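Local coordinates for phosphonate monoester hydrolase (Ruegeria pomeroyi, PDB 4UPK), which is an enzyme of the sulfatase family, built on the alkaline phosphatase type of alpha/beta fold and assembled from four chains, at residues I392-T397 against V410-R416. Residues are numbered along the deposited sequence; the frame is centred on the assembly and turned at random.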
loop_
_atom_site.group_PDB
_atom_site.type_symbol
_atom_site.label_atom_id
_atom_site.label_comp_id
_atom_site.label_asym_id
_atom_site.label_seq_id
_atom_site.Cartn_x
_atom_site.Cartn_y
_atom_site.Cartn_z
ATOM N N ILE A 392 -14.932 -24.480 -4.924
ATOM C CA ILE A 392 -14.767 -23.098 -5.379
ATOM C C ILE A 392 -16.092 -22.428 -5.768
ATOM O O ILE A 392 -16.127 -21.218 -5.941
ATOM C CB ILE A 392 -13.711 -23.027 -6.511
ATOM C CG1 ILE A 392 -14.121 -23.894 -7.733
ATOM C CG2 ILE A 392 -12.329 -23.389 -5.967
ATOM C CD1 ILE A 392 -13.401 -23.560 -9.013
ATOM N N ASP A 393 -17.182 -23.220 -5.880
ATOM C CA ASP A 393 -18.530 -22.751 -6.216
ATOM C C ASP A 393 -19.279 -22.152 -5.017
ATOM O O ASP A 393 -20.341 -21.562 -5.195
ATOM C CB ASP A 393 -19.362 -23.910 -6.799
ATOM C CG ASP A 393 -18.847 -24.518 -8.086
ATOM O OD1 ASP A 393 -18.001 -23.865 -8.769
ATOM O OD2 ASP A 393 -19.285 -25.635 -8.423
ATOM N N LEU A 394 -18.733 -22.294 -3.803
ATOM C CA LEU A 394 -19.406 -21.813 -2.595
ATOM C C LEU A 394 -19.365 -20.290 -2.425
ATOM O O LEU A 394 -20.420 -19.673 -2.270
ATOM C CB LEU A 394 -18.902 -22.579 -1.366
ATOM C CG LEU A 394 -19.618 -23.893 -1.002
ATOM C CD1 LEU A 394 -19.602 -24.904 -2.128
ATOM C CD2 LEU A 394 -18.958 -24.529 0.190
ATOM N N MET A 395 -18.164 -19.680 -2.505
ATOM C CA MET A 395 -17.983 -18.226 -2.419
ATOM C C MET A 395 -18.902 -17.489 -3.440
ATOM O O MET A 395 -19.662 -16.627 -3.002
ATOM C CB MET A 395 -16.485 -17.806 -2.549
ATOM C CG MET A 395 -16.290 -16.393 -3.084
ATOM S SD MET A 395 -14.629 -15.803 -2.832
ATOM C CE MET A 395 -14.807 -14.077 -3.218
ATOM N N PRO A 396 -18.897 -17.828 -4.766
ATOM C CA PRO A 396 -19.785 -17.115 -5.703
ATOM C C PRO A 396 -21.279 -17.305 -5.443
ATOM O O PRO A 396 -22.054 -16.402 -5.753
ATOM C CB PRO A 396 -19.345 -17.632 -7.082
ATOM C CG PRO A 396 -18.734 -18.944 -6.813
ATOM C CD PRO A 396 -18.050 -18.805 -5.489
ATOM N N THR A 397 -21.688 -18.436 -4.832
ATOM C CA THR A 397 -23.084 -18.694 -4.476
ATOM C C THR A 397 -23.560 -17.675 -3.408
ATOM O O THR A 397 -24.637 -17.086 -3.547
ATOM C CB THR A 397 -23.257 -20.138 -4.028
ATOM O OG1 THR A 397 -22.767 -21.017 -5.038
ATOM C CG2 THR A 397 -24.713 -20.487 -3.704
ATOM N N VAL A 410 -12.346 -15.156 -9.203
ATOM C CA VAL A 410 -13.090 -16.341 -8.787
ATOM C C VAL A 410 -13.315 -17.296 -9.966
ATOM O O VAL A 410 -13.986 -16.952 -10.950
ATOM C CB VAL A 410 -14.394 -15.973 -8.006
ATOM C CG1 VAL A 410 -15.262 -17.191 -7.721
ATOM C CG2 VAL A 410 -14.069 -15.237 -6.709
ATOM N N ASP A 411 -12.728 -18.495 -9.856
ATOM C CA ASP A 411 -12.828 -19.581 -10.846
ATOM C C ASP A 411 -14.158 -20.330 -10.748
ATOM O O ASP A 411 -14.619 -20.882 -11.751
ATOM C CB ASP A 411 -11.677 -20.581 -10.670
ATOM C CG ASP A 411 -10.294 -20.022 -10.959
ATOM O OD1 ASP A 411 -10.126 -19.360 -12.006
ATOM O OD2 ASP A 411 -9.374 -20.289 -10.167
ATOM N N GLY A 412 -14.732 -20.365 -9.535
ATOM C CA GLY A 412 -15.999 -21.026 -9.252
ATOM C C GLY A 412 -17.195 -20.314 -9.824
ATOM O O GLY A 412 -17.124 -19.132 -10.159
ATOM N N ARG A 413 -18.303 -21.043 -9.940
ATOM C CA ARG A 413 -19.559 -20.541 -10.471
ATOM C C ARG A 413 -20.681 -20.745 -9.452
ATOM O O ARG A 413 -20.731 -21.771 -8.769
ATOM C CB ARG A 413 -19.898 -21.242 -11.796
ATOM C CG ARG A 413 -18.961 -20.866 -12.947
ATOM C CD ARG A 413 -19.319 -21.565 -14.245
ATOM N NE ARG A 413 -20.668 -21.235 -14.717
ATOM C CZ ARG A 413 -21.258 -21.821 -15.755
ATOM N NH1 ARG A 413 -20.616 -22.746 -16.456
ATOM N NH2 ARG A 413 -22.493 -21.494 -16.094
ATOM N N SER A 414 -21.573 -19.755 -9.352
ATOM C CA SER A 414 -22.724 -19.777 -8.451
ATOM C C SER A 414 -23.601 -21.022 -8.644
ATOM O O SER A 414 -23.939 -21.390 -9.775
ATOM C CB SER A 414 -23.558 -18.514 -8.634
ATOM O OG SER A 414 -24.671 -18.486 -7.756
ATOM N N LEU A 415 -23.968 -21.657 -7.522
ATOM C CA LEU A 415 -24.831 -22.831 -7.487
ATOM C C LEU A 415 -26.299 -22.442 -7.378
ATOM O O LEU A 415 -27.156 -23.325 -7.295
ATOM C CB LEU A 415 -24.445 -23.738 -6.308
ATOM C CG LEU A 415 -23.062 -24.373 -6.344
ATOM C CD1 LEU A 415 -22.847 -25.229 -5.119
ATOM C CD2 LEU A 415 -22.850 -25.196 -7.604
ATOM N N ARG A 416 -26.591 -21.123 -7.374
ATOM C CA ARG A 416 -27.939 -20.576 -7.269
ATOM C C ARG A 416 -28.955 -21.166 -8.262
ATOM O O ARG A 416 -30.022 -21.551 -7.782
ATOM C CB ARG A 416 -27.939 -19.042 -7.258
ATOM C CG ARG A 416 -29.026 -18.458 -6.382
ATOM C CD ARG A 416 -28.942 -16.964 -6.362
ATOM N NE ARG A 416 -30.155 -16.372 -5.813
ATOM C CZ ARG A 416 -30.361 -15.065 -5.713
ATOM N NH1 ARG A 416 -29.428 -14.205 -6.114
ATOM N NH2 ARG A 416 -31.496 -14.603 -5.205
#
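Asp-393 and Thr-397, four residues apart, each receive a backbone N-H from the irregular loop 410-416. Arg-413 N gives a nearly straight bond to Asp-393 OD1 (3.1 Å, 171° at the hydrogen), arriving well above the carboxylate plane rather than within it. The same oxygen is paired with Arg-428, and OD2 receives Glu-390 N, which together hold the carboxylate on both of its oxygens. Leu-415 N reaches Thr-397 OG1 at 2.8 Å. With chi1 at -55°, that hydroxyl lies beside its own backbone N and close to Asp-393 O, probably donating to it, although the modelled distance is doubtfully short; the hydroxyl thus stands between the 392-397 backbone and the loop. A softer contact completes the polar set: Gly-412 CA points its hydrogen at Ile-392 O, 3.3 Å away and almost in line (172°). Having no side chain, Gly-412 can lay its CA directly against that carbonyl.

Van der Waals contacts accompany these bonds. The Pro-396 ring lays CG against the Gly-412 carbonyl carbon (3.6 Å), while its CD meets Val-410 CG1. The other valine methyl, CG2, touches Met-395 CE at 3.8 Å, the methionine chain being extended beyond CG. Ile-392 CD1 sits 3.5 Å from Gly-412 N. Leu-415 crosses Asp-393 at about a right angle, and continues onto Leu-372 and Ile-374 of strand 372-375, where Leu-394 also packs on Leu-372.

Ser-414 OG accepts Arg-416 N in a capping bond as helix 416-419 begins, and also pairs with Asp-400. The contact joins the returning loop to the start of helix 394-402, beside the central mixed sheet of the alkaline phosphatase-like alpha/beta fold.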